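Side-chain contacts in succinylglutamate desuccinylase (Vibrio parahaemolyticus, PDB 2BCO), which probably hydrolyses N-succinyl-L-glutamate to succinate and glutamate with the help of a zinc ion, completing arginine degradation by the AST pathway: residues T144-K147 against T148-H151; L133-L136 against V137-F140. All coordinates share one frame; numbering follows the deposited sequence.

Contact 1. Residues T144-K147 against T148-H151; sequences TEPK and TRWH
Arg-149 sets its CG beside its own backbone N (chi1 -57°) and then runs extended as far as NE, a course that carries its guanidinium back along the preceding turn to Thr-144. There it grips the threonine side-on with two nitrogens. NE donates to OG1 of Thr-144 at 2.9 Å in a nearly straight bond (164°) that lies in the guanidinium plane, while NH2 reaches the carbonyl O of Thr-144 at 2.7 Å, a shorter but more bent bond whose acceptor is tilted from that plane. OG1 of Thr-144 also bonds to the backbone O of Tyr-141, and NH1 of Arg-149 to the backbone O of Tyr-211. Pro-146 runs alongside the arginine; its CA sits over one guanidinium face, towards the rim, and its CG comes to 3.7 Å from NH1. A second set of bonds joins Thr-148 to Glu-145: both the N and the OG1 of Thr-148 donate to O of Glu-145, the hydroxyl at 2.7 Å and in the carbonyl plane. Asn-55 is a further partner of that hydroxyl. One water accepts from NE1 of Trp-150 and donates to O of Lys-147. With Arg-149 N bonded to Pro-146 O at 3.1 Å, two successive i-to-i+3 bonds form a short 3-10 turn, part of the link between helix 125-141 and strand 149-157 of the zinc-dependent catalytic domain.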
ATOM      1  N   THR A 144       5.988  20.721  -5.024  1.00 19.00           N
ATOM      2  CA  THR A 144       4.763  20.237  -5.643  1.00 17.46           C
ATOM      3  C   THR A 144       3.662  20.676  -4.699  1.00 17.20           C
ATOM      4  O   THR A 144       3.873  20.743  -3.491  1.00 15.88           O
ATOM      5  CB  THR A 144       4.710  18.690  -5.757  1.00 18.70           C
ATOM      6  OG1 THR A 144       4.595  18.107  -4.451  1.00 17.56           O
ATOM      7  CG2 THR A 144       5.959  18.160  -6.437  1.00 19.93           C
ATOM      8  N   GLU A 145       2.492  20.995  -5.233  1.00 20.49           N
ATOM      9  CA  GLU A 145       1.401  21.398  -4.364  1.00 20.53           C
ATOM     10  C   GLU A 145       0.853  20.158  -3.671  1.00 18.46           C
ATOM     11  O   GLU A 145       0.675  19.114  -4.293  1.00 20.30           O
ATOM     12  CB  GLU A 145       0.301  22.087  -5.167  1.00 31.30           C
ATOM     13  CG  GLU A 145       0.602  23.534  -5.510  1.00 35.87           C
ATOM     14  CD  GLU A 145       0.794  24.396  -4.274  1.00 40.11           C
ATOM     15  OE1 GLU A 145       1.910  24.396  -3.702  1.00 41.21           O
ATOM     16  OE2 GLU A 145      -0.180  25.063  -3.864  1.00 41.80           O
ATOM     17  N   PRO A 146       0.599  20.257  -2.364  1.00 19.68           N
ATOM     18  CA  PRO A 146       0.069  19.141  -1.573  1.00 18.33           C
ATOM     19  C   PRO A 146      -1.136  18.439  -2.198  1.00 17.04           C
ATOM     20  O   PRO A 146      -1.250  17.217  -2.131  1.00 16.41           O
ATOM     21  CB  PRO A 146      -0.276  19.805  -0.238  1.00 17.03           C
ATOM     22  CG  PRO A 146       0.812  20.863  -0.119  1.00 15.92           C
ATOM     23  CD  PRO A 146       0.846  21.444  -1.517  1.00 14.70           C
ATOM     24  N   LYS A 147      -2.029  19.212  -2.810  1.00 18.08           N
ATOM     25  CA  LYS A 147      -3.231  18.646  -3.419  1.00 17.77           C
ATOM     26  C   LYS A 147      -2.963  17.704  -4.582  1.00 16.01           C
ATOM     27  O   LYS A 147      -3.813  16.891  -4.934  1.00 15.23           O
ATOM     28  CB  LYS A 147      -4.187  19.762  -3.869  1.00 24.94           C
ATOM     29  CG  LYS A 147      -3.586  20.793  -4.807  1.00 29.72           C
ATOM     30  CD  LYS A 147      -4.599  21.893  -5.116  1.00 33.59           C
ATOM     31  CE  LYS A 147      -3.969  23.018  -5.917  1.00 35.66           C
ATOM     32  NZ  LYS A 147      -3.271  22.491  -7.118  1.00 37.89           N
ATOM     33  N   THR A 148      -1.781  17.815  -5.173  1.00 13.06           N
ATOM     34  CA  THR A 148      -1.400  16.966  -6.293  1.00 13.62           C
ATOM     35  C   THR A 148      -0.753  15.648  -5.845  1.00 11.88           C
ATOM     36  O   THR A 148      -0.612  14.726  -6.637  1.00 13.18           O
ATOM     37  CB  THR A 148      -0.377  17.681  -7.197  1.00 15.93           C
ATOM     38  OG1 THR A 148       0.914  17.666  -6.563  1.00 13.71           O
ATOM     39  CG2 THR A 148      -0.802  19.135  -7.432  1.00 15.85           C
ATOM     40  N   ARG A 149      -0.381  15.551  -4.575  1.00 18.36           N
ATOM     41  CA  ARG A 149       0.308  14.362  -4.077  1.00 17.82           C
ATOM     42  C   ARG A 149      -0.482  13.077  -3.809  1.00 18.98           C
ATOM     43  O   ARG A 149      -1.512  13.076  -3.122  1.00 19.91           O
ATOM     44  CB  ARG A 149       1.092  14.744  -2.830  1.00 16.17           C
ATOM     45  CG  ARG A 149       2.074  15.869  -3.070  1.00 14.11           C
ATOM     46  CD  ARG A 149       2.575  16.424  -1.759  1.00 17.75           C
ATOM     47  NE  ARG A 149       3.351  17.650  -1.926  1.00 18.49           N
ATOM     48  CZ  ARG A 149       3.692  18.443  -0.915  1.00 19.14           C
ATOM     49  NH1 ARG A 149       3.318  18.127   0.320  1.00 14.18           N
ATOM     50  NH2 ARG A 149       4.409  19.542  -1.132  1.00 21.03           N
ATOM     51  N   TRP A 150       0.044  11.978  -4.350  1.00 12.42           N
ATOM     52  CA  TRP A 150      -0.546  10.650  -4.199  1.00 11.67           C
ATOM     53  C   TRP A 150       0.534   9.629  -3.870  1.00 10.49           C
ATOM     54  O   TRP A 150       1.655   9.720  -4.356  1.00 10.34           O
ATOM     55  CB  TRP A 150      -1.217  10.178  -5.496  1.00 12.42           C
ATOM     56  CG  TRP A 150      -2.462  10.905  -5.897  1.00 12.80           C
ATOM     57  CD1 TRP A 150      -2.567  12.211  -6.268  1.00 13.96           C
ATOM     58  CD2 TRP A 150      -3.772  10.335  -6.040  1.00 14.31           C
ATOM     59  NE1 TRP A 150      -3.856  12.486  -6.657  1.00 16.63           N
ATOM     60  CE2 TRP A 150      -4.610  11.356  -6.541  1.00 15.04           C
ATOM     61  CE3 TRP A 150      -4.301   9.055  -5.840  1.00 14.62           C
ATOM     62  CZ2 TRP A 150      -5.974  11.143  -6.795  1.00 16.28           C
ATOM     63  CZ3 TRP A 150      -5.660   8.843  -6.101  1.00 16.56           C
ATOM     64  CH2 TRP A 150      -6.473   9.879  -6.590  1.00 14.98           C
ATOM     65  N   HIS A 151       0.185   8.652  -3.047  1.00 11.25           N
ATOM     66  CA  HIS A 151       1.110   7.585  -2.719  1.00  9.90           C
ATOM     67  C   HIS A 151       0.322   6.300  -2.571  1.00  9.72           C
ATOM     68  O   HIS A 151      -0.451   6.125  -1.634  1.00 11.09           O
ATOM     69  CB  HIS A 151       1.885   7.852  -1.427  1.00 11.12           C
ATOM     70  CG  HIS A 151       2.931   6.815  -1.143  1.00 12.30           C
ATOM     71  ND1 HIS A 151       3.798   6.896  -0.075  1.00 13.01           N
ATOM     72  CD2 HIS A 151       3.250   5.673  -1.800  1.00 14.52           C
ATOM     73  CE1 HIS A 151       4.606   5.849  -0.085  1.00 15.64           C
ATOM     74  NE2 HIS A 151       4.295   5.091  -1.121  1.00 16.43           N
TER
HETATM   75  O   HOH W   1      -4.861  15.219  -6.890  1.00 18.75           O

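Contact 2. Residues L133-L136 against V137-F140; sequences LKLL and VRDF
Leu-135 and Arg-138 meet one helical turn apart, the leucine CG lying over one face of the guanidinium, 4.3 Å from NH2. The setting is an amphipathic alpha-helix, 125-141, whose i-to-i+4 bonds are regular here: Val-137 N donates to Leu-133 O at 3.1 Å, Asp-139 N to Leu-135 O at 2.9 Å, and the bonds from N of Arg-138 to O of Lys-134 and from N of Phe-140 to O of Leu-136 complete the run. Such a helix sorts its side chains by direction. Leu-133, Leu-136 and Phe-140 turn to strand 90-95, where they meet Ile-94 and Leu-92, while Val-137 packs on Ile-57 of strand 55-60 and on Phe-203 and Tyr-211 of helix 203-211. Val-137 and Phe-140 each lay a carbon against a carbonyl oxygen of the previous turn. In Val-137, CG1 is anti to the backbone N (chi1 168°) and CG2 lies beside that N, which brings CG2 to 3.3 Å from Leu-133 O; CB of Phe-140 is likewise 3.3 Å from Leu-136 O. The side chain of Leu-133 is about 12 Å from the zinc ion, too far to take part in the metal site. On the exposed side the Arg-138 chain bends at chi3 and turns its guanidinium edge to the neighbouring Asp-139. This salt bridge is side-on and converges on a single oxygen: NE and NH2 of Arg-138 each stand 3.1 Å from OD1 of Asp-139, both on its syn side and from the same face of the carboxylate plane.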
ATOM      1  N   LEU A 133      14.192   5.466   1.460  1.00 11.85           N
ATOM      2  CA  LEU A 133      12.849   5.702   0.940  1.00 13.69           C
ATOM      3  C   LEU A 133      12.300   7.065   1.368  1.00 12.53           C
ATOM      4  O   LEU A 133      11.619   7.742   0.589  1.00 12.85           O
ATOM      5  CB  LEU A 133      11.905   4.573   1.373  1.00 17.70           C
ATOM      6  CG  LEU A 133      12.274   3.196   0.785  1.00 20.76           C
ATOM      7  CD1 LEU A 133      11.409   2.105   1.393  1.00 17.90           C
ATOM      8  CD2 LEU A 133      12.109   3.219  -0.732  1.00 22.96           C
ATOM      9  N   LYS A 134      12.606   7.477   2.594  1.00 11.74           N
ATOM     10  CA  LYS A 134      12.137   8.771   3.077  1.00 15.00           C
ATOM     11  C   LYS A 134      12.734   9.877   2.215  1.00 15.99           C
ATOM     12  O   LYS A 134      12.098  10.906   1.990  1.00 16.44           O
ATOM     13  CB  LYS A 134      12.537   8.998   4.538  1.00 14.99           C
ATOM     14  CG  LYS A 134      12.069   7.935   5.508  1.00 16.62           C
ATOM     15  CD  LYS A 134      12.458   8.320   6.923  1.00 14.34           C
ATOM     16  CE  LYS A 134      12.002   7.281   7.926  1.00 16.13           C
ATOM     17  NZ  LYS A 134      12.391   7.661   9.319  1.00 15.77           N
ATOM     18  N   LEU A 135      13.960   9.655   1.748  1.00 16.29           N
ATOM     19  CA  LEU A 135      14.659  10.616   0.891  1.00 17.23           C
ATOM     20  C   LEU A 135      13.988  10.712  -0.486  1.00 15.23           C
ATOM     21  O   LEU A 135      13.801  11.802  -1.019  1.00 15.37           O
ATOM     22  CB  LEU A 135      16.124  10.192   0.726  1.00 25.99           C
ATOM     23  CG  LEU A 135      17.212  10.782   1.630  1.00 29.57           C
ATOM     24  CD1 LEU A 135      16.655  11.168   2.983  1.00 28.96           C
ATOM     25  CD2 LEU A 135      18.352   9.769   1.766  1.00 28.33           C
ATOM     26  N   LEU A 136      13.643   9.560  -1.060  1.00 18.19           N
ATOM     27  CA  LEU A 136      12.986   9.513  -2.367  1.00 16.31           C
ATOM     28  C   LEU A 136      11.655  10.255  -2.321  1.00 16.42           C
ATOM     29  O   LEU A 136      11.272  10.921  -3.280  1.00 20.01           O
ATOM     30  CB  LEU A 136      12.725   8.071  -2.783  1.00 15.59           C
ATOM     31  CG  LEU A 136      13.927   7.138  -2.882  1.00 18.54           C
ATOM     32  CD1 LEU A 136      13.455   5.776  -3.354  1.00 19.65           C
ATOM     33  CD2 LEU A 136      14.954   7.707  -3.850  1.00 21.77           C
ATOM     34  N   VAL A 137      10.944  10.121  -1.206  1.00 11.97           N
ATOM     35  CA  VAL A 137       9.662  10.780  -1.047  1.00 12.75           C
ATOM     36  C   VAL A 137       9.874  12.282  -1.030  1.00 14.33           C
ATOM     37  O   VAL A 137       9.184  13.032  -1.732  1.00 12.68           O
ATOM     38  CB  VAL A 137       8.971  10.356   0.277  1.00  9.70           C
ATOM     39  CG1 VAL A 137       7.779  11.263   0.561  1.00  8.31           C
ATOM     40  CG2 VAL A 137       8.514   8.914   0.183  1.00  9.50           C
ATOM     41  N   ARG A 138      10.838  12.711  -0.220  1.00 15.09           N
ATOM     42  CA  ARG A 138      11.161  14.118  -0.090  1.00 16.26           C
ATOM     43  C   ARG A 138      11.500  14.739  -1.445  1.00 17.76           C
ATOM     44  O   ARG A 138      10.926  15.763  -1.822  1.00 16.75           O
ATOM     45  CB  ARG A 138      12.341  14.294   0.866  1.00 21.91           C
ATOM     46  CG  ARG A 138      12.700  15.744   1.166  1.00 24.12           C
ATOM     47  CD  ARG A 138      14.111  15.828   1.717  1.00 21.69           C
ATOM     48  NE  ARG A 138      15.095  15.364   0.740  1.00 22.94           N
ATOM     49  CZ  ARG A 138      16.382  15.166   1.015  1.00 23.14           C
ATOM     50  NH1 ARG A 138      16.836  15.386   2.242  1.00 23.57           N
ATOM     51  NH2 ARG A 138      17.217  14.755   0.069  1.00 20.43           N
ATOM     52  N   ASP A 139      12.422  14.113  -2.178  1.00 19.69           N
ATOM     53  CA  ASP A 139      12.844  14.631  -3.479  1.00 18.02           C
ATOM     54  C   ASP A 139      11.731  14.684  -4.516  1.00 17.42           C
ATOM     55  O   ASP A 139      11.680  15.601  -5.338  1.00 17.36           O
ATOM     56  CB  ASP A 139      13.999  13.798  -4.045  1.00 20.10           C
ATOM     57  CG  ASP A 139      15.290  13.971  -3.259  1.00 20.81           C
ATOM     58  OD1 ASP A 139      15.332  14.825  -2.337  1.00 19.93           O
ATOM     59  OD2 ASP A 139      16.266  13.248  -3.570  1.00 21.46           O
ATOM     60  N   PHE A 140      10.846  13.699  -4.485  1.00 15.40           N
ATOM     61  CA  PHE A 140       9.757  13.644  -5.442  1.00 15.23           C
ATOM     62  C   PHE A 140       8.665  14.678  -5.169  1.00 15.39           C
ATOM     63  O   PHE A 140       8.148  15.290  -6.097  1.00 19.20           O
ATOM     64  CB  PHE A 140       9.154  12.241  -5.448  1.00 14.76           C
ATOM     65  CG  PHE A 140       8.105  12.041  -6.497  1.00 11.62           C
ATOM     66  CD1 PHE A 140       8.444  12.038  -7.849  1.00  9.86           C
ATOM     67  CD2 PHE A 140       6.772  11.858  -6.138  1.00  8.74           C
ATOM     68  CE1 PHE A 140       7.467  11.849  -8.830  1.00 11.80           C
ATOM     69  CE2 PHE A 140       5.786  11.668  -7.109  1.00  9.62           C
ATOM     70  CZ  PHE A 140       6.134  11.665  -8.461  1.00 11.67           C
TER

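Overall arrangement
The two contacts follow each other along the chain, their centres about 13 Å apart: contact 2 occupies the later part of helix 125-141, and contact 1 the 3-10 turn and the first residues of strand 149-157. Contact 2 is partly buried, its inner side apolar against strands 55-60 and 90-95 and its outer side largely charged; contact 1 is a surface contact with one buried touching residue, Thr-148. Each includes an arginine, but the chemistry differs: in the helix it pairs with a carboxylate, whereas at the start of the strand it binds a hydroxyl and backbone carbonyls. Strand 55-60 borders both, and strand 149-157 runs on to the zinc ligand His-155.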